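Local coordinates for surface glycan binding protein B (Bacteroides ovatus, PDB 6E57) that binds mixed-linkage beta-glucan at the surface of a human gut symbiont, probably helping to capture cereal polysaccharide for use by the cell, at residues A[54-59]-A[124-129]; A[60-65]-A[95-100]; A[252-257]-A[270-275]; A[316-321]-A[331-336]; A[350-355]-A[412-417]. All coordinates share one frame; numbering follows the deposited sequence.

Contact 1: A[54-59]-A[124-129]; sequences FANISR and LVVVNP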
# COMPACT_ATOMS: atom_id res chain seq x y z
N PHE A 54 19.73 -10.25 -1.30
CA PHE A 54 20.96 -10.97 -1.58
C PHE A 54 21.47 -10.62 -2.98
O PHE A 54 22.68 -10.57 -3.20
CB PHE A 54 20.75 -12.48 -1.45
CG PHE A 54 20.57 -13.01 -0.05
CD1 PHE A 54 20.71 -12.18 1.06
CD2 PHE A 54 20.29 -14.35 0.17
CE1 PHE A 54 20.55 -12.68 2.34
CE2 PHE A 54 20.14 -14.85 1.45
CZ PHE A 54 20.26 -14.01 2.54
N ALA A 55 20.55 -10.38 -3.92
CA ALA A 55 20.89 -10.11 -5.31
C ALA A 55 19.91 -9.10 -5.92
O ALA A 55 18.72 -9.13 -5.63
CB ALA A 55 20.90 -11.40 -6.10
N ASN A 56 20.45 -8.24 -6.78
CA ASN A 56 19.72 -7.19 -7.47
C ASN A 56 20.29 -7.07 -8.89
O ASN A 56 21.29 -6.38 -9.11
CB ASN A 56 19.78 -5.87 -6.71
CG ASN A 56 18.78 -4.85 -7.20
OD1 ASN A 56 18.68 -4.60 -8.40
ND2 ASN A 56 18.03 -4.26 -6.29
N ILE A 57 19.66 -7.77 -9.84
CA ILE A 57 20.22 -7.97 -11.18
C ILE A 57 19.12 -7.72 -12.22
O ILE A 57 17.95 -7.54 -11.87
CB ILE A 57 20.85 -9.37 -11.31
CG1 ILE A 57 19.91 -10.51 -10.91
CG2 ILE A 57 22.15 -9.43 -10.53
CD1 ILE A 57 19.15 -11.13 -12.07
N SER A 58 19.52 -7.68 -13.50
CA SER A 58 18.62 -7.45 -14.63
C SER A 58 18.10 -8.78 -15.17
O SER A 58 18.73 -9.83 -15.01
CB SER A 58 19.30 -6.65 -15.71
OG SER A 58 19.57 -5.34 -15.26
N ARG A 59 16.95 -8.71 -15.84
CA ARG A 59 16.20 -9.87 -16.34
C ARG A 59 17.04 -10.66 -17.36
O ARG A 59 16.87 -11.87 -17.49
CB ARG A 59 14.84 -9.38 -16.87
CG ARG A 59 14.31 -10.07 -18.12
CD ARG A 59 14.68 -9.32 -19.39
NE ARG A 59 14.41 -10.13 -20.57
CZ ARG A 59 14.25 -9.65 -21.80
NH1 ARG A 59 14.20 -8.34 -22.01
NH2 ARG A 59 14.14 -10.48 -22.82
N LEU A 124 16.03 -12.03 -0.31
CA LEU A 124 15.27 -11.67 -1.50
C LEU A 124 16.23 -11.57 -2.70
O LEU A 124 17.39 -11.17 -2.54
CB LEU A 124 14.55 -10.34 -1.27
CG LEU A 124 13.50 -10.34 -0.16
CD1 LEU A 124 12.93 -8.94 0.03
CD2 LEU A 124 12.38 -11.33 -0.45
N VAL A 125 15.73 -11.95 -3.88
CA VAL A 125 16.40 -11.75 -5.15
C VAL A 125 15.50 -10.85 -6.01
O VAL A 125 14.38 -11.23 -6.36
CB VAL A 125 16.70 -13.08 -5.86
CG1 VAL A 125 17.13 -12.88 -7.31
CG2 VAL A 125 17.74 -13.89 -5.10
N VAL A 126 15.99 -9.65 -6.32
CA VAL A 126 15.25 -8.68 -7.11
C VAL A 126 15.77 -8.75 -8.55
O VAL A 126 16.97 -8.60 -8.79
CB VAL A 126 15.35 -7.26 -6.52
CG1 VAL A 126 14.55 -6.25 -7.32
CG2 VAL A 126 14.92 -7.24 -5.06
N VAL A 127 14.85 -8.98 -9.49
CA VAL A 127 15.15 -9.09 -10.92
C VAL A 127 14.38 -7.98 -11.65
O VAL A 127 13.15 -8.04 -11.75
CB VAL A 127 14.79 -10.49 -11.45
CG1 VAL A 127 15.23 -10.68 -12.89
CG2 VAL A 127 15.37 -11.59 -10.57
N ASN A 128 15.11 -6.98 -12.13
CA ASN A 128 14.53 -5.78 -12.75
C ASN A 128 14.28 -6.03 -14.23
O ASN A 128 15.07 -6.70 -14.90
CB ASN A 128 15.44 -4.56 -12.58
CG ASN A 128 15.79 -4.30 -11.13
OD1 ASN A 128 14.92 -4.04 -10.30
ND2 ASN A 128 17.08 -4.37 -10.81
N PRO A 129 13.18 -5.49 -14.80
CA PRO A 129 12.92 -5.63 -16.24
C PRO A 129 13.79 -4.66 -17.05
O PRO A 129 14.39 -3.75 -16.49
CB PRO A 129 11.43 -5.26 -16.34
CG PRO A 129 11.22 -4.26 -15.22
CD PRO A 129 12.15 -4.71 -14.11
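Asn56 carries CG trans to its backbone N (chi1 -167°), whereas Asn128 turns CG back beside its own N (chi1 -55°), and these two choices bring the amides together above neighbouring strands. Asn128 ND2 donates to Asn56 OD1 at 2.9 Å. The acceptor lies close to the amide plane of Asn128, but the donor is tilted from the carbonyl plane of Asn56, since the side chains cross at about a right angle and their amide planes differ by 41°. The other branch of Asn56, ND2, lies alongside Val126, 4.0 Å from its CB.

Beneath the amides the strands run parallel, with Asn56 opposite Val126 and Ser58 opposite Asn128. Val126 turns both its N and its O to residues 54-59, its N donating to Ala55 O (2.9 Å) and its O accepting from Ile57 N (3.0 Å). Phe54 N to Leu124 O (2.8 Å) and Asn128 N to Ile57 O (2.9 Å) extend the pattern at either end, and a weak bond from Arg59 N to Asn128 O follows.

On the other face Ala55, Ile57, Val125 and Val127 form an apolar strip. Ile57 CD1 sits against both methyl groups of Val127, 4.0 Å from CG1, while Ala55 and Val125 pack on Leu63 of the facing sheet. Residues 54-59 form an outer strand of their sheet, paired with its last strand in sequence, consistent with the A'-G pairing of an immunoglobulin-like sandwich. The chemistry is thus two-sided: an amide-to-amide bond on the outer face reinforces the backbone pairing, and hydrocarbon faces the interior.

Contact 2: A[60-65]-A[95-100]; sequences DANLSI and EINRSL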
# COMPACT_ATOMS: atom_id res chain seq x y z
N ASP A 60 17.96 -9.98 -18.06
CA ASP A 60 18.83 -10.60 -19.07
C ASP A 60 20.05 -11.25 -18.40
O ASP A 60 20.61 -12.20 -18.93
CB ASP A 60 19.26 -9.59 -20.15
CG ASP A 60 19.94 -8.32 -19.64
OD1 ASP A 60 19.98 -8.12 -18.40
OD2 ASP A 60 20.40 -7.54 -20.49
N ALA A 61 20.47 -10.72 -17.24
CA ALA A 61 21.55 -11.31 -16.44
C ALA A 61 21.03 -12.52 -15.66
O ALA A 61 19.82 -12.72 -15.54
CB ALA A 61 22.13 -10.27 -15.52
N ASN A 62 21.96 -13.32 -15.13
CA ASN A 62 21.65 -14.54 -14.39
C ASN A 62 22.04 -14.36 -12.91
O ASN A 62 23.00 -13.67 -12.59
CB ASN A 62 22.34 -15.76 -15.00
CG ASN A 62 21.60 -16.33 -16.19
OD1 ASN A 62 20.75 -15.67 -16.78
ND2 ASN A 62 21.91 -17.57 -16.55
N LEU A 63 21.26 -15.00 -12.03
CA LEU A 63 21.53 -15.04 -10.60
C LEU A 63 22.79 -15.88 -10.37
O LEU A 63 22.78 -17.09 -10.61
CB LEU A 63 20.33 -15.65 -9.86
CG LEU A 63 20.54 -15.92 -8.37
CD1 LEU A 63 20.93 -14.65 -7.64
CD2 LEU A 63 19.30 -16.55 -7.75
N SER A 64 23.86 -15.22 -9.91
CA SER A 64 25.19 -15.81 -9.77
C SER A 64 25.70 -15.61 -8.34
O SER A 64 26.09 -14.50 -7.97
CB SER A 64 26.14 -15.22 -10.78
OG SER A 64 27.46 -15.70 -10.58
N ILE A 65 25.67 -16.69 -7.55
CA ILE A 65 26.19 -16.72 -6.18
C ILE A 65 27.10 -17.95 -6.05
O ILE A 65 26.70 -19.05 -6.40
CB ILE A 65 25.05 -16.74 -5.14
CG1 ILE A 65 24.03 -15.63 -5.39
CG2 ILE A 65 25.62 -16.68 -3.73
CD1 ILE A 65 22.86 -15.64 -4.43
N GLU A 95 27.56 -23.50 -6.39
CA GLU A 95 27.44 -22.29 -7.20
C GLU A 95 26.11 -22.38 -7.96
O GLU A 95 25.89 -23.34 -8.69
CB GLU A 95 28.62 -22.14 -8.16
CG GLU A 95 28.59 -20.85 -8.99
CD GLU A 95 29.64 -20.73 -10.08
OE1 GLU A 95 30.13 -21.78 -10.56
OE2 GLU A 95 29.97 -19.59 -10.45
N ILE A 96 25.24 -21.38 -7.77
CA ILE A 96 23.98 -21.31 -8.51
C ILE A 96 24.19 -20.42 -9.74
O ILE A 96 24.89 -19.41 -9.68
CB ILE A 96 22.81 -20.81 -7.64
CG1 ILE A 96 21.46 -21.08 -8.31
CG2 ILE A 96 22.97 -19.34 -7.27
CD1 ILE A 96 20.26 -20.78 -7.44
N ASN A 97 23.57 -20.84 -10.85
CA ASN A 97 23.46 -20.07 -12.07
C ASN A 97 22.03 -20.24 -12.60
O ASN A 97 21.67 -21.32 -13.07
CB ASN A 97 24.49 -20.49 -13.12
CG ASN A 97 24.27 -19.83 -14.47
OD1 ASN A 97 24.01 -18.63 -14.54
ND2 ASN A 97 24.36 -20.60 -15.54
N ARG A 98 21.22 -19.18 -12.51
CA ARG A 98 19.81 -19.26 -12.84
C ARG A 98 19.35 -17.97 -13.55
O ARG A 98 19.56 -16.87 -13.05
CB ARG A 98 18.98 -19.50 -11.57
CG ARG A 98 17.50 -19.73 -11.86
CD ARG A 98 16.78 -20.47 -10.75
NE ARG A 98 15.58 -21.11 -11.27
CZ ARG A 98 15.57 -22.26 -11.95
NH1 ARG A 98 16.71 -22.88 -12.21
NH2 ARG A 98 14.43 -22.79 -12.34
N SER A 99 18.72 -18.16 -14.71
CA SER A 99 18.00 -17.12 -15.42
C SER A 99 16.57 -17.03 -14.88
O SER A 99 15.84 -18.03 -14.89
CB SER A 99 18.01 -17.39 -16.91
OG SER A 99 17.64 -16.23 -17.64
N LEU A 100 16.18 -15.85 -14.39
CA LEU A 100 14.87 -15.61 -13.79
C LEU A 100 14.15 -14.51 -14.59
O LEU A 100 14.79 -13.59 -15.12
CB LEU A 100 15.04 -15.17 -12.34
CG LEU A 100 15.66 -16.19 -11.38
CD1 LEU A 100 16.08 -15.53 -10.08
CD2 LEU A 100 14.69 -17.34 -11.11
O HOH W 1 17.39 -13.46 -14.26
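Asn62 meets three consecutive residues of the segment 95-100 along its short side chain. CB lies near two acceptors, 3.4 Å from Asn97 OD1 and slightly farther from Arg98 O. CG comes beside the backbone N of Ser99. There the amide divides: OD1 takes a weak hydrogen bond from Ser99 OG (3.3 Å), and ND2 donates to Asn97 OD1 at 3.1 Å with a nearly straight N-H (162°). That acceptor lies in the amide plane of Asn62, yet the donor stands well off the carbonyl plane of Asn97, the two amides being turned 37° from each other. With CG trans to the backbone N (chi1 172°), the Asn97 amide is carried toward Asn62.

Farther along, the backbones pair in antiparallel fashion. Leu63 and Arg98 are a hydrogen-bonded pair, with Leu63 N donating to Arg98 O (2.7 Å) and Arg98 N to Leu63 O (3.2 Å). Ser64 and Asn97 form the intervening non-hydrogen-bonded pair, and Ile96 N then reaches Ile65 O at 3.1 Å. Before the strand, one water joins the chains by donating to Ala61 O and accepting from Leu100 N.

The inward face is mainly hydrocarbon, Arg98 being the exception, its chain leading away. Leu63 and Leu100 cross, CD2 of the first 4.1 Å from CD1 of the second, and Ile96 CG2 rests on Ile65 CB at 4.0 Å. Leu100 packs on Val125 and Val127 of the opposite sheet, and Ile65 touches Phe43. With strand 63-70 central between 37-40 and 95-98, the arrangement is consistent with the A-B-E sheet of an immunoglobulin-like beta sandwich.

Contact 3: A[252-257]-A[270-275]; sequences GGQTVS and TCPDLS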
# COMPACT_ATOMS: atom_id res chain seq x y z
N GLY A 252 -17.40 -0.51 17.94
CA GLY A 252 -17.75 -0.56 19.34
C GLY A 252 -18.61 -1.78 19.58
O GLY A 252 -18.18 -2.90 19.30
N GLY A 253 -19.85 -1.57 20.04
CA GLY A 253 -20.84 -2.64 20.11
C GLY A 253 -22.03 -2.37 19.20
O GLY A 253 -23.10 -2.94 19.38
N GLN A 254 -21.81 -1.50 18.20
CA GLN A 254 -22.87 -0.91 17.40
C GLN A 254 -22.84 -1.53 16.00
O GLN A 254 -21.91 -1.30 15.23
CB GLN A 254 -22.69 0.61 17.31
CG GLN A 254 -22.50 1.30 18.66
CD GLN A 254 -23.77 1.38 19.47
OE1 GLN A 254 -24.35 0.38 19.87
NE2 GLN A 254 -24.22 2.60 19.73
N THR A 255 -23.89 -2.30 15.68
CA THR A 255 -24.02 -2.97 14.39
C THR A 255 -24.71 -2.05 13.37
O THR A 255 -25.69 -1.37 13.69
CB THR A 255 -24.77 -4.29 14.55
OG1 THR A 255 -23.94 -5.08 15.40
CG2 THR A 255 -25.03 -5.00 13.24
N VAL A 256 -24.18 -2.06 12.14
CA VAL A 256 -24.69 -1.30 11.01
C VAL A 256 -24.93 -2.27 9.85
O VAL A 256 -23.99 -2.94 9.41
CB VAL A 256 -23.69 -0.19 10.61
CG1 VAL A 256 -24.18 0.62 9.42
CG2 VAL A 256 -23.37 0.73 11.78
N SER A 257 -26.18 -2.35 9.37
CA SER A 257 -26.56 -3.25 8.28
C SER A 257 -27.12 -2.48 7.07
O SER A 257 -27.43 -3.09 6.04
CB SER A 257 -27.53 -4.30 8.76
OG SER A 257 -28.59 -3.71 9.50
N THR A 270 -22.77 5.03 7.75
CA THR A 270 -22.72 6.09 8.76
C THR A 270 -22.04 5.54 10.02
O THR A 270 -22.60 4.69 10.71
CB THR A 270 -24.12 6.63 9.09
OG1 THR A 270 -24.77 6.99 7.86
CG2 THR A 270 -24.09 7.83 10.01
N CYS A 271 -20.83 6.03 10.30
CA CYS A 271 -20.12 5.66 11.52
C CYS A 271 -21.00 6.01 12.72
O CYS A 271 -21.43 7.16 12.86
CB CYS A 271 -18.79 6.38 11.63
SG CYS A 271 -18.01 6.21 13.26
N PRO A 272 -21.31 5.04 13.61
CA PRO A 272 -22.22 5.28 14.73
C PRO A 272 -21.70 6.30 15.76
O PRO A 272 -20.56 6.76 15.67
CB PRO A 272 -22.40 3.90 15.37
CG PRO A 272 -21.18 3.12 14.94
CD PRO A 272 -20.84 3.65 13.56
N ASP A 273 -22.57 6.64 16.72
CA ASP A 273 -22.36 7.74 17.67
C ASP A 273 -21.46 7.24 18.82
O ASP A 273 -21.96 6.81 19.85
CB ASP A 273 -23.70 8.26 18.20
CG ASP A 273 -23.59 9.52 19.04
OD1 ASP A 273 -22.72 10.36 18.74
OD2 ASP A 273 -24.38 9.65 20.00
N LEU A 274 -20.14 7.32 18.61
CA LEU A 274 -19.15 6.84 19.56
C LEU A 274 -18.33 8.02 20.10
O LEU A 274 -18.05 8.99 19.39
CB LEU A 274 -18.26 5.81 18.86
CG LEU A 274 -18.93 4.47 18.56
CD1 LEU A 274 -18.10 3.65 17.58
CD2 LEU A 274 -19.18 3.68 19.83
N SER A 275 -17.95 7.91 21.38
CA SER A 275 -17.01 8.82 22.02
C SER A 275 -15.64 8.69 21.35
O SER A 275 -15.35 7.68 20.72
CB SER A 275 -16.91 8.54 23.50
OG SER A 275 -18.19 8.55 24.12
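The tight beta hairpin of strands 246-251 and 254-256 lies beside the irregular loop that links strands 266-270 and 277-285, and Gln254, Val256 and Gly252 of the hairpin meet Pro272 and Leu274 of that loop. Gln254 makes the broadest contact. Its CB lies 3.8 Å from both CB and CG of Pro272, side chain and ring lying alongside with opposed directions. CG, set beside the backbone N (chi1 -51°), lies 4.2 Å from Leu274 CD2; the chain then bends at chi2, and it is thus the aliphatic base of the glutamine, and not its amide, that does the touching.

Two residues farther along, Val256 CG2 approaches Pro272 CD at 4.3 Å and lies near the carbonyl oxygen of Thr270. At the turn of the hairpin Leu274 CD1 comes to 4.2 Å from Gly252 N. Pro272 and Leu274 also touch Ile251 of the first hairpin strand, while Asp273, the centre of an inverse gamma turn, is anchored through OD1 to Asn233. Between the two segments, then, the contact rests on van der Waals packing of methyl, methylene and proline carbons at the surface, and the directional bonds of the loop are made elsewhere.

Contact 4: A[316-321]-A[331-336]; sequences GHHYVS and KTFGLI. With PO4 (phosphate ion), chain K.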
# COMPACT_ATOMS: atom_id res chain seq x y z
N GLY A 316 -20.06 29.23 5.95
CA GLY A 316 -20.49 30.33 5.08
C GLY A 316 -19.93 30.22 3.67
O GLY A 316 -19.77 29.13 3.14
N HIS A 317 -19.66 31.38 3.05
CA HIS A 317 -19.16 31.49 1.68
C HIS A 317 -18.42 32.82 1.52
O HIS A 317 -19.00 33.81 1.07
CB HIS A 317 -20.32 31.32 0.69
CG HIS A 317 -19.91 31.30 -0.74
ND1 HIS A 317 -19.19 30.25 -1.29
CD2 HIS A 317 -20.11 32.18 -1.75
CE1 HIS A 317 -18.97 30.49 -2.57
NE2 HIS A 317 -19.52 31.67 -2.87
N HIS A 318 -17.13 32.82 1.88
CA HIS A 318 -16.33 34.03 2.05
C HIS A 318 -15.19 34.09 1.03
O HIS A 318 -14.26 33.29 1.09
CB HIS A 318 -15.78 34.08 3.48
CG HIS A 318 -15.04 35.34 3.77
ND1 HIS A 318 -15.67 36.46 4.28
CD2 HIS A 318 -13.74 35.66 3.62
CE1 HIS A 318 -14.79 37.42 4.43
NE2 HIS A 318 -13.60 36.96 4.03
N TYR A 319 -15.27 35.06 0.11
CA TYR A 319 -14.28 35.24 -0.95
C TYR A 319 -12.97 35.75 -0.35
O TYR A 319 -12.99 36.52 0.62
CB TYR A 319 -14.78 36.20 -2.03
CG TYR A 319 -13.85 36.31 -3.22
CD1 TYR A 319 -13.62 35.22 -4.04
CD2 TYR A 319 -13.17 37.49 -3.50
CE1 TYR A 319 -12.75 35.30 -5.13
CE2 TYR A 319 -12.30 37.59 -4.58
CZ TYR A 319 -12.09 36.49 -5.39
OH TYR A 319 -11.24 36.56 -6.46
N VAL A 320 -11.85 35.34 -0.95
CA VAL A 320 -10.50 35.73 -0.53
C VAL A 320 -9.74 36.24 -1.75
O VAL A 320 -9.62 35.54 -2.75
CB VAL A 320 -9.76 34.54 0.12
CG1 VAL A 320 -8.34 34.93 0.51
CG2 VAL A 320 -10.52 33.98 1.31
N SER A 321 -9.20 37.47 -1.66
CA SER A 321 -8.34 38.02 -2.69
C SER A 321 -7.41 39.08 -2.09
O SER A 321 -7.86 40.10 -1.58
CB SER A 321 -9.12 38.59 -3.83
OG SER A 321 -8.27 39.31 -4.70
N LYS A 331 -10.29 40.56 1.74
CA LYS A 331 -8.88 40.50 1.38
C LYS A 331 -8.29 39.20 1.93
O LYS A 331 -7.42 38.58 1.30
CB LYS A 331 -8.07 41.69 1.89
CG LYS A 331 -6.63 41.69 1.40
CD LYS A 331 -5.80 42.86 1.86
CE LYS A 331 -4.39 42.81 1.30
NZ LYS A 331 -3.63 44.04 1.61
N THR A 332 -8.76 38.82 3.13
CA THR A 332 -8.40 37.58 3.79
C THR A 332 -9.65 36.94 4.38
O THR A 332 -10.74 37.52 4.34
CB THR A 332 -7.38 37.84 4.91
OG1 THR A 332 -8.05 38.57 5.94
CG2 THR A 332 -6.16 38.60 4.45
N PHE A 333 -9.48 35.74 4.94
CA PHE A 333 -10.47 35.13 5.81
C PHE A 333 -9.97 35.23 7.25
O PHE A 333 -9.08 34.49 7.64
CB PHE A 333 -10.72 33.67 5.40
CG PHE A 333 -11.55 32.89 6.38
CD1 PHE A 333 -12.94 32.92 6.33
CD2 PHE A 333 -10.95 32.12 7.37
CE1 PHE A 333 -13.70 32.21 7.24
CE2 PHE A 333 -11.72 31.41 8.28
CZ PHE A 333 -13.09 31.45 8.21
N GLY A 334 -10.51 36.19 8.01
CA GLY A 334 -10.41 36.23 9.47
C GLY A 334 -11.48 35.35 10.08
O GLY A 334 -11.51 34.15 9.84
N LEU A 335 -12.36 35.95 10.89
CA LEU A 335 -13.71 35.41 11.18
C LEU A 335 -13.69 34.22 12.15
O LEU A 335 -14.74 33.85 12.66
CB LEU A 335 -14.43 35.07 9.88
CG LEU A 335 -14.72 36.25 8.95
CD1 LEU A 335 -15.63 35.84 7.80
CD2 LEU A 335 -15.34 37.41 9.71
N ILE A 336 -12.52 33.61 12.41
CA ILE A 336 -12.38 32.74 13.57
C ILE A 336 -11.46 33.44 14.57
O ILE A 336 -10.28 33.61 14.30
CB ILE A 336 -11.88 31.33 13.20
CG1 ILE A 336 -12.79 30.65 12.18
CG2 ILE A 336 -11.71 30.48 14.45
CD1 ILE A 336 -12.28 29.31 11.71
P PO4 K . -10.52 40.56 -7.30
O1 PO4 K . -9.45 40.80 -8.34
O2 PO4 K . -10.19 41.34 -6.05
O3 PO4 K . -10.60 39.09 -6.97
O4 PO4 K . -11.85 41.03 -7.86
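Residues 316-321 and 331-336 run roughly antiparallel, and their backbones approach most nearly at Ser321 and Lys331 (CA atoms 4.8 Å apart), where Ser321 O receives a CA-H...O contact from Lys331. The main cross-link is His318. Its NE2 donates to Thr332 O at 2.9 Å, with the oxygen at the ring edge near its plane and the donor tilted from the carbonyl plane; Pro329 O provides a second, weak partner.

With CG trans to the backbone N (chi1 -175°), the imidazole extends toward the loop and is packed by two hydrocarbon groups. Leu335 CD1 lies over a face, 4.0 Å from the ring centroid, in a CH-pi contact. Phe333 turns its edge toward the imidazole in an offset edge-to-face pair with planes at 71°. Next to it, Val320 CG2 rests on Phe333 CB at 4.1 Å.

This loop helps build the glycan site: Lys331 is fully extended, and its NZ binds O2 of a glucose residue and forms a salt bridge with Asp326. Thr332 touches Trp372, another residue of the pocket.

Tyr319, whose CB points away from the loop, reaches a phosphate probably derived from the crystallisation liquor, with OH donating to phosphate O3 at 2.7 Å at the ring edge. Ser321 OG lies 3.1 Å from phosphate O2; it also hydrogen-bonds with His410 ND1, so its bond to the phosphate is not settled.

Contact 5: A[350-355]-A[412-417]; sequences LKVVYS and YYVDLV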
# COMPACT_ATOMS: atom_id res chain seq x y z
N LEU A 350 -7.00 20.57 11.64
CA LEU A 350 -7.82 21.62 11.07
C LEU A 350 -8.11 21.25 9.61
O LEU A 350 -7.24 20.71 8.93
CB LEU A 350 -7.08 22.96 11.17
CG LEU A 350 -7.91 24.20 10.85
CD1 LEU A 350 -8.84 24.55 12.00
CD2 LEU A 350 -7.01 25.39 10.54
N LYS A 351 -9.34 21.54 9.17
CA LYS A 351 -9.79 21.30 7.80
C LYS A 351 -10.45 22.58 7.27
O LYS A 351 -11.31 23.14 7.94
CB LYS A 351 -10.78 20.13 7.74
CG LYS A 351 -11.39 19.85 6.37
CD LYS A 351 -12.52 18.84 6.40
CE LYS A 351 -12.05 17.43 6.72
NZ LYS A 351 -13.18 16.47 6.78
N VAL A 352 -10.03 23.02 6.09
CA VAL A 352 -10.64 24.15 5.40
C VAL A 352 -11.25 23.65 4.09
O VAL A 352 -10.51 23.21 3.20
CB VAL A 352 -9.63 25.28 5.13
CG1 VAL A 352 -10.28 26.47 4.44
CG2 VAL A 352 -8.92 25.72 6.41
N VAL A 353 -12.58 23.70 3.98
CA VAL A 353 -13.29 23.38 2.74
C VAL A 353 -13.36 24.66 1.90
O VAL A 353 -13.93 25.66 2.34
CB VAL A 353 -14.70 22.81 3.00
CG1 VAL A 353 -15.42 22.44 1.71
CG2 VAL A 353 -14.66 21.62 3.95
N TYR A 354 -12.79 24.60 0.69
CA TYR A 354 -12.65 25.76 -0.18
C TYR A 354 -13.30 25.45 -1.53
O TYR A 354 -13.38 24.30 -1.94
CB TYR A 354 -11.17 26.13 -0.35
CG TYR A 354 -10.32 25.05 -0.97
CD1 TYR A 354 -9.73 24.06 -0.19
CD2 TYR A 354 -10.12 25.00 -2.34
CE1 TYR A 354 -8.97 23.06 -0.76
CE2 TYR A 354 -9.35 24.01 -2.92
CZ TYR A 354 -8.77 23.03 -2.13
OH TYR A 354 -8.01 22.05 -2.71
N SER A 355 -13.77 26.50 -2.22
CA SER A 355 -14.30 26.37 -3.57
C SER A 355 -13.73 27.49 -4.44
O SER A 355 -13.37 28.56 -3.95
CB SER A 355 -15.81 26.35 -3.58
OG SER A 355 -16.34 27.54 -3.01
N TYR A 412 -10.72 32.20 -4.57
CA TYR A 412 -11.41 31.09 -3.93
C TYR A 412 -12.28 31.60 -2.78
O TYR A 412 -12.17 32.76 -2.37
CB TYR A 412 -10.42 30.03 -3.43
CG TYR A 412 -9.66 30.41 -2.18
CD1 TYR A 412 -8.49 31.14 -2.25
CD2 TYR A 412 -10.11 30.02 -0.93
CE1 TYR A 412 -7.79 31.49 -1.11
CE2 TYR A 412 -9.42 30.35 0.23
CZ TYR A 412 -8.25 31.09 0.13
OH TYR A 412 -7.55 31.43 1.25
N TYR A 413 -13.15 30.72 -2.29
CA TYR A 413 -14.02 30.98 -1.17
C TYR A 413 -13.72 29.97 -0.06
O TYR A 413 -13.43 28.82 -0.36
CB TYR A 413 -15.49 30.83 -1.56
CG TYR A 413 -16.00 31.79 -2.61
CD1 TYR A 413 -15.90 31.49 -3.96
CD2 TYR A 413 -16.61 32.98 -2.25
CE1 TYR A 413 -16.38 32.36 -4.93
CE2 TYR A 413 -17.10 33.85 -3.20
CZ TYR A 413 -16.98 33.55 -4.55
OH TYR A 413 -17.46 34.41 -5.49
N VAL A 414 -13.81 30.41 1.20
CA VAL A 414 -13.81 29.52 2.35
C VAL A 414 -15.27 29.22 2.70
O VAL A 414 -16.05 30.14 2.95
CB VAL A 414 -13.06 30.15 3.54
CG1 VAL A 414 -13.26 29.35 4.81
CG2 VAL A 414 -11.58 30.32 3.23
N ASP A 415 -15.62 27.93 2.70
CA ASP A 415 -17.01 27.47 2.87
C ASP A 415 -17.22 26.80 4.23
O ASP A 415 -18.33 26.84 4.77
CB ASP A 415 -17.41 26.52 1.74
CG ASP A 415 -17.42 27.15 0.35
OD1 ASP A 415 -17.85 28.31 0.24
OD2 ASP A 415 -16.99 26.46 -0.61
N LEU A 416 -16.18 26.16 4.78
CA LEU A 416 -16.25 25.48 6.08
C LEU A 416 -14.86 25.41 6.71
O LEU A 416 -13.85 25.28 6.02
CB LEU A 416 -16.84 24.08 5.87
CG LEU A 416 -17.38 23.39 7.12
CD1 LEU A 416 -18.69 24.02 7.56
CD2 LEU A 416 -17.55 21.90 6.88
N VAL A 417 -14.82 25.51 8.05
CA VAL A 417 -13.62 25.23 8.83
C VAL A 417 -14.03 24.33 10.00
O VAL A 417 -14.92 24.70 10.77
CB VAL A 417 -12.92 26.51 9.32
CG1 VAL A 417 -11.65 26.18 10.09
CG2 VAL A 417 -12.62 27.47 8.18
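Val353 O is gripped by two successive amides of the partner strand: Asp415 N donates from nearly straight ahead at 2.9 Å, and Leu416 N adds a weak bond at 3.4 Å. Asp415 and Leu416 thus both face Val353, a classic beta bulge that shifts the antiparallel register by one. Val353 N, in turn, donates to Leu416 O (2.9 Å) within the bulge, and beyond it the regular pairing resumes with Ser355 N bound to Tyr413 O (3.0 Å).

The extra residue places a carboxylate beside a hydroxyl. Ser355 holds OG between its backbone N and carbonyl carbon (chi1 59°), from where it donates to the syn lone pair of Asp415 OD2 at 2.7 Å. The other oxygen, OD1, accepts from His317 ND1, which is consistent with a negative charge shared between two donors and a fixed carboxylate rotation.

Hydrocarbon packs on both faces. Val353 and Leu416 run alongside, CB to CB at 3.8 Å, while on the opposite face Leu350 CD1 touches Val417 CG1 (3.8 Å) and Val352 CG1 meets Val414 CG1. Tyr354 CB leans on Tyr412 CD2 in the same layer.

Strand 349-356 also pairs antiparallel with 385-390 on its other edge, and 412-419 with 317-321 and 299-315. Strands 364-369 and 405-409 cover the face of Val352, Tyr354 and Val414 through Leu367, Met365 and Cys407.

In the fold
From the N terminus, contact 1 closes the first long loop, joining strand 53-58 to 118-128, and contact 2 lies entirely within it. The two touch through Ala55, Leu63, Val125 and Leu100, so together they tie the facing sheets of the N-terminal domain. The remaining contacts follow in series on the opposite side of the chain's centre. Contact 3 closes the short excursion through strands 261-262 and 266-270, between hairpin strand 254-256 and the loop before 277-285, its nearest atoms about 13 Å from contact 5. Contact 4 then closes the loop bearing part of the glycan pocket, and contact 5 brings strand 412-419 back to 349-356. Contacts 4 and 5 meet where strand 317-321 pairs with 412-419.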